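Local atomic coordinates of major capsid protein (Faustovirus, PDB entry 5J7O), a protein that serves as the major capsid protein of Faustovirus, a double jelly-roll polypeptide that associates in threes and probably builds the outer icosahedral shell of this large double-stranded DNA virus. Residues A311-I315 against F618-S622; L417-E423 against I612-F618; L185-F191 against F321-E327. All coordinates share one frame; numbering follows the deposited sequence.

Overall arrangement
From the N terminus, residues 185-191 come first and pair with 321-327, closing contact 3 inside the first jelly-roll. Before that closure the chain passes through 311-315, which later meets 618-622 near the C-terminal end; contact 1 therefore crosses contact 3 and ties the first jelly-roll to the end of the second. Contact 2, between 417-423 and 612-618, opens after contact 3 has closed and is nested inside the long loop of contact 1. Contacts 1 and 2 share Phe-618 and strand 607-620, and Leu-619 packs on Ile-418. Ile-315 of contact 1 meets Phe-191 of contact 3, whereas contacts 2 and 3 stay about 5 Å apart at their nearest atoms.

Contact 1 (A311-I315 against F618-S622); sequences ASVSI and FLLIS
Ile-621 lays its longer branch against Ala-311 and Ser-314. Beyond CB, its CG1 comes within 4.2 Å of Ser-314 CB, and the terminal CD1 then reaches two carbons, one in the turn and one at the strand end before it: Ser-314 CB at 3.9 Å and Ala-311 CB at 4.0 Å. The first torsion of Ile-621 is off a staggered value (chi1 -145°), with CG2 held between the backbone N and the carbonyl carbon while CG1 reaches for the turn. That turn follows strand 310-311 of the first jelly-roll, whereas Ile-621 lies just past the last strand of the second, so the two domains of the double jelly-roll meet here. Within the turn, Ala-311 O accepts from both the N and the OG of Ser-314; the hydroxyl bond, 2.7 Å long, turns the polar end of Ser-314 back on its own loop, and the N bond closes the turn beside it. Ser-622 OG sits over the peptide between Val-313 and Ser-314, 3.4 Å from Val-313 CG2. Further back along the strand, Leu-619 CD2 meets Ile-315 CD1 at 4.2 Å, and both side chains also touch Leu-198 of the first jelly-roll.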
loop_
_atom_site.group_PDB
_atom_site.type_symbol
_atom_site.label_atom_id
_atom_site.label_comp_id
_atom_site.label_asym_id
_atom_site.label_seq_id
_atom_site.Cartn_x
_atom_site.Cartn_y
_atom_site.Cartn_z
ATOM N N ALA B 311 18.012 26.096 -23.171
ATOM C CA ALA B 311 18.568 27.440 -23.236
ATOM C C ALA B 311 17.564 28.395 -23.863
ATOM O O ALA B 311 17.083 28.162 -24.977
ATOM C CB ALA B 311 19.872 27.433 -24.033
ATOM N N SER B 312 17.244 29.472 -23.140
ATOM C CA SER B 312 16.259 30.432 -23.629
ATOM C C SER B 312 16.692 31.059 -24.948
ATOM O O SER B 312 15.843 31.453 -25.756
ATOM C CB SER B 312 16.017 31.517 -22.578
ATOM O OG SER B 312 15.020 32.429 -23.004
ATOM N N VAL B 313 18.001 31.153 -25.189
ATOM C CA VAL B 313 18.477 31.713 -26.448
ATOM C C VAL B 313 18.307 30.715 -27.588
ATOM O O VAL B 313 18.051 31.109 -28.732
ATOM C CB VAL B 313 19.942 32.172 -26.311
ATOM C CG1 VAL B 313 20.058 33.274 -25.270
ATOM C CG2 VAL B 313 20.843 31.000 -25.946
ATOM N N SER B 314 18.427 29.414 -27.302
ATOM C CA SER B 314 18.439 28.405 -28.357
ATOM C C SER B 314 17.062 28.157 -28.959
ATOM O O SER B 314 16.977 27.708 -30.108
ATOM C CB SER B 314 19.017 27.092 -27.827
ATOM O OG SER B 314 18.168 26.513 -26.852
ATOM N N ILE B 315 15.994 28.414 -28.218
ATOM C CA ILE B 315 14.640 28.419 -28.752
ATOM C C ILE B 315 14.064 29.815 -28.548
ATOM O O ILE B 315 13.557 30.141 -27.474
ATOM C CB ILE B 315 13.761 27.341 -28.093
ATOM C CG1 ILE B 315 14.315 25.951 -28.418
ATOM C CG2 ILE B 315 12.320 27.457 -28.574
ATOM C CD1 ILE B 315 13.364 24.814 -28.113
ATOM N N PHE B 618 17.714 15.008 -31.181
ATOM C CA PHE B 618 18.752 15.945 -30.784
ATOM C C PHE B 618 18.234 17.364 -30.961
ATOM O O PHE B 618 17.228 17.601 -31.633
ATOM C CB PHE B 618 20.034 15.722 -31.600
ATOM C CG PHE B 618 20.372 14.270 -31.801
ATOM C CD1 PHE B 618 21.176 13.600 -30.896
ATOM C CD2 PHE B 618 19.874 13.570 -32.888
ATOM C CE1 PHE B 618 21.481 12.264 -31.070
ATOM C CE2 PHE B 618 20.172 12.232 -33.066
ATOM C CZ PHE B 618 20.980 11.579 -32.156
ATOM N N LEU B 619 18.933 18.312 -30.341
ATOM C CA LEU B 619 18.536 19.715 -30.376
ATOM C C LEU B 619 19.791 20.573 -30.412
ATOM O O LEU B 619 20.622 20.494 -29.503
ATOM C CB LEU B 619 17.673 20.074 -29.163
ATOM C CG LEU B 619 16.752 21.288 -29.286
ATOM C CD1 LEU B 619 15.629 21.005 -30.271
ATOM C CD2 LEU B 619 16.194 21.679 -27.927
ATOM N N LEU B 620 19.930 21.384 -31.458
ATOM C CA LEU B 620 21.092 22.248 -31.574
ATOM C C LEU B 620 20.936 23.485 -30.694
ATOM O O LEU B 620 19.840 23.837 -30.249
ATOM C CB LEU B 620 21.321 22.666 -33.028
ATOM C CG LEU B 620 21.790 21.584 -34.005
ATOM C CD1 LEU B 620 22.368 22.219 -35.261
ATOM C CD2 LEU B 620 22.803 20.657 -33.351
ATOM N N ILE B 621 22.064 24.151 -30.452
ATOM C CA ILE B 621 22.126 25.291 -29.545
ATOM C C ILE B 621 22.301 26.564 -30.365
ATOM O O ILE B 621 22.447 26.506 -31.591
ATOM C CB ILE B 621 23.266 25.104 -28.523
ATOM C CG1 ILE B 621 22.886 25.700 -27.167
ATOM C CG2 ILE B 621 24.584 25.671 -29.055
ATOM C CD1 ILE B 621 21.890 24.857 -26.397
ATOM N N SER B 622 22.272 27.719 -29.706
ATOM C CA SER B 622 22.499 28.988 -30.393
ATOM C C SER B 622 23.554 29.824 -29.674
ATOM O O SER B 622 24.131 30.745 -30.252
ATOM C CB SER B 622 21.197 29.781 -30.512
ATOM O OG SER B 622 20.856 30.388 -29.280
#

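Contact 2 (L417-E423 against I612-F618); sequences LIRVYRE and IAKCINF
Leu-417 to Glu-423 and Ile-612 to Phe-618 pair as antiparallel neighbours in a four-stranded sheet of the second jelly-roll, where their strand order is consistent with the first two strands of the BIDG sheet. Six backbone hydrogen bonds join the hydrogen-bonded pairs Ile-418/Asn-617, Val-420/Cys-615 and Arg-422/Ala-613; the shortest runs from Ala-613 N to Arg-422 O at 2.8 Å. Between the Val-420/Cys-615 and Arg-422/Ala-613 pairs, Tyr-421 and Lys-614 lie side by side as a non-hydrogen-bonded pair. The lysine is coiled, with chi2, chi3 and chi4 all near -60°, and this folds its methylenes back over one face of the ring in a CH-pi contact: CE stands 4.2 Å from the centroid of the Tyr-421 ring, 20° off the normal and toward the rim. Lys-614 CE also touches Arg-419 CB at 4.0 Å. At the edge of the same tyrosine, Ile-612 CG2 meets CD1 of Tyr-421 at 4.2 Å. Glu-423 runs extended beside Ile-612, its CB 3.8 Å from Ile-612 CG1. Tyr-421 OH is hydrogen-bonded to Leu-300 O of the first jelly-roll, and Glu-423 OE1 to Thr-202 OG1. Arg-419 passes Ile-616, NE near its CG1, and its NH2 makes a salt bridge with Glu-445 on the strand flanking 607-620. Where Leu-417 pairs with Phe-618, Leu-417 CD1 comes in at the ring edge, 3.4 Å from Phe-618 CD1; Met-18 of a second subunit packs on that phenylalanine. The other face of the ladder carries Ile-418 CG1 against Asn-617 CB at 3.8 Å, and Cys-615 SG alongside the first two methylenes of Arg-422, 4.0 Å from its CB.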
loop_
_atom_site.group_PDB
_atom_site.type_symbol
_atom_site.label_atom_id
_atom_site.label_comp_id
_atom_site.label_asym_id
_atom_site.label_seq_id
_atom_site.Cartn_x
_atom_site.Cartn_y
_atom_site.Cartn_z
ATOM N N LEU B 417 20.657 15.833 -26.100
ATOM C CA LEU B 417 19.761 14.728 -26.409
ATOM C C LEU B 417 18.374 15.015 -25.855
ATOM O O LEU B 417 18.227 15.592 -24.775
ATOM C CB LEU B 417 20.296 13.422 -25.828
ATOM C CG LEU B 417 20.992 12.483 -26.809
ATOM C CD1 LEU B 417 21.986 13.254 -27.646
ATOM C CD2 LEU B 417 21.684 11.362 -26.059
ATOM N N ILE B 418 17.351 14.625 -26.612
ATOM C CA ILE B 418 15.969 14.766 -26.184
ATOM C C ILE B 418 15.256 13.442 -26.418
ATOM O O ILE B 418 15.671 12.619 -27.238
ATOM C CB ILE B 418 15.232 15.913 -26.914
ATOM C CG1 ILE B 418 14.810 15.482 -28.319
ATOM C CG2 ILE B 418 16.108 17.156 -26.995
ATOM C CD1 ILE B 418 13.999 16.527 -29.055
ATOM N N ARG B 419 14.176 13.238 -25.669
ATOM C CA ARG B 419 13.297 12.091 -25.844
ATOM C C ARG B 419 11.919 12.592 -26.247
ATOM O O ARG B 419 11.377 13.506 -25.617
ATOM C CB ARG B 419 13.208 11.249 -24.569
ATOM C CG ARG B 419 14.146 10.048 -24.535
ATOM C CD ARG B 419 15.578 10.449 -24.221
ATOM N NE ARG B 419 16.401 9.287 -23.893
ATOM C CZ ARG B 419 17.608 9.356 -23.338
ATOM N NH1 ARG B 419 18.137 10.535 -23.043
ATOM N NH2 ARG B 419 18.282 8.245 -23.073
ATOM N N VAL B 420 11.357 11.992 -27.292
ATOM C CA VAL B 420 10.096 12.441 -27.863
ATOM C C VAL B 420 9.128 11.270 -27.939
ATOM O O VAL B 420 9.528 10.116 -28.126
ATOM C CB VAL B 420 10.296 13.070 -29.258
ATOM C CG1 VAL B 420 10.877 14.467 -29.129
ATOM C CG2 VAL B 420 11.203 12.193 -30.106
ATOM N N TYR B 421 7.842 11.575 -27.789
ATOM C CA TYR B 421 6.802 10.566 -27.904
ATOM C C TYR B 421 6.476 10.311 -29.370
ATOM O O TYR B 421 6.475 11.230 -30.192
ATOM C CB TYR B 421 5.541 11.003 -27.159
ATOM C CG TYR B 421 5.738 11.207 -25.675
ATOM C CD1 TYR B 421 5.639 10.142 -24.789
ATOM C CD2 TYR B 421 6.014 12.465 -25.159
ATOM C CE1 TYR B 421 5.816 10.325 -23.431
ATOM C CE2 TYR B 421 6.192 12.658 -23.803
ATOM C CZ TYR B 421 6.092 11.585 -22.943
ATOM O OH TYR B 421 6.268 11.772 -21.592
ATOM N N ARG B 422 6.196 9.050 -29.692
ATOM C CA ARG B 422 5.814 8.652 -31.044
ATOM C C ARG B 422 4.740 7.579 -30.924
ATOM O O ARG B 422 5.040 6.430 -30.586
ATOM C CB ARG B 422 7.019 8.157 -31.839
ATOM C CG ARG B 422 7.661 9.239 -32.687
ATOM C CD ARG B 422 6.705 9.669 -33.788
ATOM N NE ARG B 422 7.189 10.807 -34.565
ATOM C CZ ARG B 422 6.737 11.121 -35.775
ATOM N NH1 ARG B 422 5.805 10.373 -36.350
ATOM N NH2 ARG B 422 7.223 12.175 -36.418
ATOM N N GLU B 423 3.497 7.958 -31.213
ATOM C CA GLU B 423 2.323 7.156 -30.906
ATOM C C GLU B 423 1.624 6.701 -32.181
ATOM O O GLU B 423 1.572 7.437 -33.171
ATOM C CB GLU B 423 1.353 7.957 -30.027
ATOM C CG GLU B 423 -0.103 7.518 -30.094
ATOM C CD GLU B 423 -1.012 8.395 -29.253
ATOM O OE1 GLU B 423 -0.548 8.905 -28.211
ATOM O OE2 GLU B 423 -2.186 8.579 -29.637
ATOM N N ILE B 612 3.111 3.415 -28.157
ATOM C CA ILE B 612 3.705 4.719 -27.891
ATOM C C ILE B 612 5.176 4.497 -27.575
ATOM O O ILE B 612 5.517 4.001 -26.493
ATOM C CB ILE B 612 3.000 5.447 -26.740
ATOM C CG1 ILE B 612 1.519 5.637 -27.067
ATOM C CG2 ILE B 612 3.670 6.785 -26.465
ATOM C CD1 ILE B 612 0.723 6.215 -25.932
ATOM N N ALA B 613 6.044 4.865 -28.507
ATOM C CA ALA B 613 7.476 4.677 -28.345
ATOM C C ALA B 613 8.139 5.959 -27.861
ATOM O O ALA B 613 7.699 7.068 -28.173
ATOM C CB ALA B 613 8.121 4.233 -29.657
ATOM N N LYS B 614 9.207 5.789 -27.087
ATOM C CA LYS B 614 10.059 6.889 -26.657
ATOM C C LYS B 614 11.318 6.864 -27.513
ATOM O O LYS B 614 12.152 5.960 -27.377
ATOM C CB LYS B 614 10.393 6.778 -25.171
ATOM C CG LYS B 614 9.201 6.994 -24.256
ATOM C CD LYS B 614 8.646 8.398 -24.405
ATOM C CE LYS B 614 9.664 9.439 -23.975
ATOM N NZ LYS B 614 10.085 9.246 -22.560
ATOM N N CYS B 615 11.452 7.846 -28.395
ATOM C CA CYS B 615 12.553 7.897 -29.343
ATOM C C CYS B 615 13.610 8.899 -28.896
ATOM O O CYS B 615 13.379 9.741 -28.026
ATOM C CB CYS B 615 12.046 8.256 -30.742
ATOM S SG CYS B 615 10.837 7.092 -31.414
ATOM N N ILE B 616 14.786 8.791 -29.508
ATOM C CA ILE B 616 15.912 9.678 -29.244
ATOM C C ILE B 616 16.057 10.631 -30.419
ATOM O O ILE B 616 16.090 10.197 -31.578
ATOM C CB ILE B 616 17.216 8.892 -29.019
ATOM C CG1 ILE B 616 17.175 8.150 -27.683
ATOM C CG2 ILE B 616 18.419 9.822 -29.079
ATOM C CD1 ILE B 616 18.443 7.380 -27.378
ATOM N N ASN B 617 16.137 11.925 -30.124
ATOM C CA ASN B 617 16.475 12.924 -31.126
ATOM C C ASN B 617 17.470 13.892 -30.498
ATOM O O ASN B 617 18.013 13.642 -29.417
ATOM C CB ASN B 617 15.216 13.624 -31.657
ATOM C CG ASN B 617 15.423 14.220 -33.038
ATOM O OD1 ASN B 617 16.513 14.688 -33.368
ATOM N ND2 ASN B 617 14.379 14.199 -33.854
ATOM N N PHE B 618 17.714 15.008 -31.181
ATOM C CA PHE B 618 18.752 15.945 -30.784
ATOM C C PHE B 618 18.234 17.364 -30.961
ATOM O O PHE B 618 17.228 17.601 -31.633
ATOM C CB PHE B 618 20.034 15.722 -31.600
ATOM C CG PHE B 618 20.372 14.270 -31.801
ATOM C CD1 PHE B 618 21.176 13.600 -30.896
ATOM C CD2 PHE B 618 19.874 13.570 -32.888
ATOM C CE1 PHE B 618 21.481 12.264 -31.070
ATOM C CE2 PHE B 618 20.172 12.232 -33.066
ATOM C CZ PHE B 618 20.980 11.579 -32.156
#

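Contact 3 (L185-F191 against F321-E327); sequences LFKRVKF and FITVDIE
Val-324 crosses Phe-186 obliquely and sets its CG1 over one face of the ring, 3.6 Å from the Phe-186 centroid and 17° off the normal. CG1 is put there by lying anti to the backbone N (chi1 -180°). Ile-326 runs alongside Phe-186 and points the same way, its CD1 3.6 Å from Phe-186 CE1; its other branch, CG2, packs on Leu-185 CD1 at 3.7 Å. Phe-191 CD1 meets Ile-322 CD1 at 3.7 Å. Phe-186 and Ile-322, on the face they share with Val-324, Ile-326 and Phe-191, pack on strand 99-109, as does Leu-185. The antiparallel strands 186-193 and 320-326 correspond by their order to E and H in the CHEF sheet of the first jelly-roll, so this face looks into the sandwich. Lys-190 and Thr-323 exchange two backbone hydrogen bonds; on the opposite face their side chains lie side by side, pointing the same way, CB atoms 3.9 Å apart. Arg-188 runs beside Asp-325, but only its aliphatic part touches, CG 3.4 Å from Asp-325 OD2. Lys-187 meets Glu-327 nearly at a right angle, its CG 3.2 Å from Glu-327 OE1. Asp-325 OD1 is hydrogen-bonded to Thr-88 OG1, and Glu-327 OE2 to Asn-331 ND2.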
loop_
_atom_site.group_PDB
_atom_site.type_symbol
_atom_site.label_atom_id
_atom_site.label_comp_id
_atom_site.label_asym_id
_atom_site.label_seq_id
_atom_site.Cartn_x
_atom_site.Cartn_y
_atom_site.Cartn_z
ATOM N N LEU B 185 -8.233 15.005 -19.483
ATOM C CA LEU B 185 -8.614 16.362 -19.864
ATOM C C LEU B 185 -7.771 16.873 -21.025
ATOM O O LEU B 185 -8.277 17.580 -21.904
ATOM C CB LEU B 185 -8.485 17.298 -18.664
ATOM C CG LEU B 185 -8.918 18.743 -18.912
ATOM C CD1 LEU B 185 -10.422 18.819 -19.124
ATOM C CD2 LEU B 185 -8.487 19.637 -17.766
ATOM N N PHE B 186 -6.489 16.524 -21.049
ATOM C CA PHE B 186 -5.584 16.974 -22.102
ATOM C C PHE B 186 -5.573 15.921 -23.203
ATOM O O PHE B 186 -4.851 14.923 -23.118
ATOM C CB PHE B 186 -4.185 17.222 -21.548
ATOM C CG PHE B 186 -4.094 18.409 -20.625
ATOM C CD1 PHE B 186 -5.199 19.209 -20.380
ATOM C CD2 PHE B 186 -2.895 18.729 -20.011
ATOM C CE1 PHE B 186 -5.112 20.299 -19.536
ATOM C CE2 PHE B 186 -2.801 19.819 -19.167
ATOM C CZ PHE B 186 -3.911 20.605 -18.930
ATOM N N LYS B 187 -6.391 16.138 -24.236
ATOM C CA LYS B 187 -6.354 15.268 -25.407
ATOM C C LYS B 187 -4.966 15.254 -26.028
ATOM O O LYS B 187 -4.375 14.190 -26.239
ATOM C CB LYS B 187 -7.387 15.723 -26.438
ATOM C CG LYS B 187 -8.824 15.405 -26.088
ATOM C CD LYS B 187 -9.745 15.835 -27.218
ATOM C CE LYS B 187 -9.276 15.268 -28.550
ATOM N NZ LYS B 187 -10.056 15.809 -29.698
ATOM N N ARG B 188 -4.434 16.434 -26.339
ATOM C CA ARG B 188 -3.097 16.575 -26.892
ATOM C C ARG B 188 -2.374 17.704 -26.172
ATOM O O ARG B 188 -2.989 18.681 -25.737
ATOM C CB ARG B 188 -3.132 16.853 -28.405
ATOM C CG ARG B 188 -4.174 16.043 -29.169
ATOM C CD ARG B 188 -3.886 16.010 -30.661
ATOM N NE ARG B 188 -2.861 15.025 -30.996
ATOM C CZ ARG B 188 -3.116 13.750 -31.276
ATOM N NH1 ARG B 188 -4.364 13.302 -31.261
ATOM N NH2 ARG B 188 -2.122 12.922 -31.571
ATOM N N VAL B 189 -1.059 17.550 -26.038
ATOM C CA VAL B 189 -0.193 18.548 -25.418
ATOM C C VAL B 189 0.999 18.751 -26.340
ATOM O O VAL B 189 1.720 17.794 -26.642
ATOM C CB VAL B 189 0.272 18.122 -24.015
ATOM C CG1 VAL B 189 1.181 19.181 -23.414
ATOM C CG2 VAL B 189 -0.923 17.866 -23.108
ATOM N N LYS B 190 1.211 19.988 -26.784
ATOM C CA LYS B 190 2.193 20.291 -27.816
ATOM C C LYS B 190 3.239 21.274 -27.311
ATOM O O LYS B 190 2.910 22.264 -26.650
ATOM C CB LYS B 190 1.515 20.870 -29.064
ATOM C CG LYS B 190 0.784 19.848 -29.918
ATOM C CD LYS B 190 -0.098 20.534 -30.951
ATOM C CE LYS B 190 0.675 21.580 -31.739
ATOM N NZ LYS B 190 -0.209 22.336 -32.668
ATOM N N PHE B 191 4.501 20.992 -27.634
ATOM C CA PHE B 191 5.603 21.938 -27.487
ATOM C C PHE B 191 6.004 22.368 -28.892
ATOM O O PHE B 191 6.616 21.593 -29.635
ATOM C CB PHE B 191 6.779 21.314 -26.739
ATOM C CG PHE B 191 7.962 22.233 -26.596
ATOM C CD1 PHE B 191 7.784 23.597 -26.436
ATOM C CD2 PHE B 191 9.254 21.732 -26.635
ATOM C CE1 PHE B 191 8.870 24.444 -26.309
ATOM C CE2 PHE B 191 10.343 22.574 -26.511
ATOM C CZ PHE B 191 10.151 23.931 -26.348
ATOM N N PHE B 321 5.693 27.847 -28.020
ATOM C CA PHE B 321 4.360 27.798 -27.440
ATOM C C PHE B 321 4.109 26.434 -26.819
ATOM O O PHE B 321 4.708 25.430 -27.215
ATOM C CB PHE B 321 3.274 28.082 -28.484
ATOM C CG PHE B 321 3.404 29.417 -29.154
ATOM C CD1 PHE B 321 2.825 30.545 -28.596
ATOM C CD2 PHE B 321 4.097 29.544 -30.346
ATOM C CE1 PHE B 321 2.939 31.775 -29.214
ATOM C CE2 PHE B 321 4.215 30.772 -30.967
ATOM C CZ PHE B 321 3.635 31.888 -30.400
ATOM N N ILE B 322 3.210 26.414 -25.839
ATOM C CA ILE B 322 2.640 25.185 -25.299
ATOM C C ILE B 322 1.163 25.182 -25.666
ATOM O O ILE B 322 0.392 26.027 -25.192
ATOM C CB ILE B 322 2.838 25.073 -23.781
ATOM C CG1 ILE B 322 4.319 24.889 -23.447
ATOM C CG2 ILE B 322 2.019 23.916 -23.227
ATOM C CD1 ILE B 322 4.930 23.637 -24.045
ATOM N N THR B 323 0.769 24.246 -26.522
ATOM C CA THR B 323 -0.604 24.126 -26.993
ATOM C C THR B 323 -1.246 22.904 -26.350
ATOM O O THR B 323 -0.638 21.831 -26.303
ATOM C CB THR B 323 -0.649 24.019 -28.520
ATOM O OG1 THR B 323 -0.315 25.286 -29.099
ATOM C CG2 THR B 323 -2.028 23.591 -28.996
ATOM N N VAL B 324 -2.468 23.073 -25.848
ATOM C CA VAL B 324 -3.180 22.017 -25.140
ATOM C C VAL B 324 -4.581 21.898 -25.725
ATOM O O VAL B 324 -5.335 22.878 -25.742
ATOM C CB VAL B 324 -3.254 22.284 -23.627
ATOM C CG1 VAL B 324 -3.998 21.161 -22.936
ATOM C CG2 VAL B 324 -1.859 22.444 -23.039
ATOM N N ASP B 325 -4.927 20.703 -26.200
ATOM C CA ASP B 325 -6.289 20.396 -26.614
ATOM C C ASP B 325 -7.061 19.853 -25.417
ATOM O O ASP B 325 -6.566 18.980 -24.697
ATOM C CB ASP B 325 -6.301 19.384 -27.759
ATOM C CG ASP B 325 -5.705 19.941 -29.037
ATOM O OD1 ASP B 325 -5.613 21.182 -29.163
ATOM O OD2 ASP B 325 -5.336 19.140 -29.921
ATOM N N ILE B 326 -8.268 20.371 -25.206
ATOM C CA ILE B 326 -9.074 20.051 -24.035
ATOM C C ILE B 326 -10.206 19.122 -24.453
ATOM O O ILE B 326 -10.881 19.365 -25.461
ATOM C CB ILE B 326 -9.619 21.324 -23.364
ATOM C CG1 ILE B 326 -8.460 22.221 -22.928
ATOM C CG2 ILE B 326 -10.488 20.971 -22.169
ATOM C CD1 ILE B 326 -7.516 21.562 -21.944
ATOM N N GLU B 327 -10.406 18.059 -23.678
ATOM C CA GLU B 327 -11.435 17.069 -23.950
ATOM C C GLU B 327 -12.830 17.677 -23.787
ATOM O O GLU B 327 -13.024 18.684 -23.100
ATOM C CB GLU B 327 -11.258 15.870 -23.013
ATOM C CG GLU B 327 -12.220 14.714 -23.233
ATOM C CD GLU B 327 -12.073 14.080 -24.600
ATOM O OE1 GLU B 327 -11.019 13.463 -24.860
ATOM O OE2 GLU B 327 -13.010 14.201 -25.416
#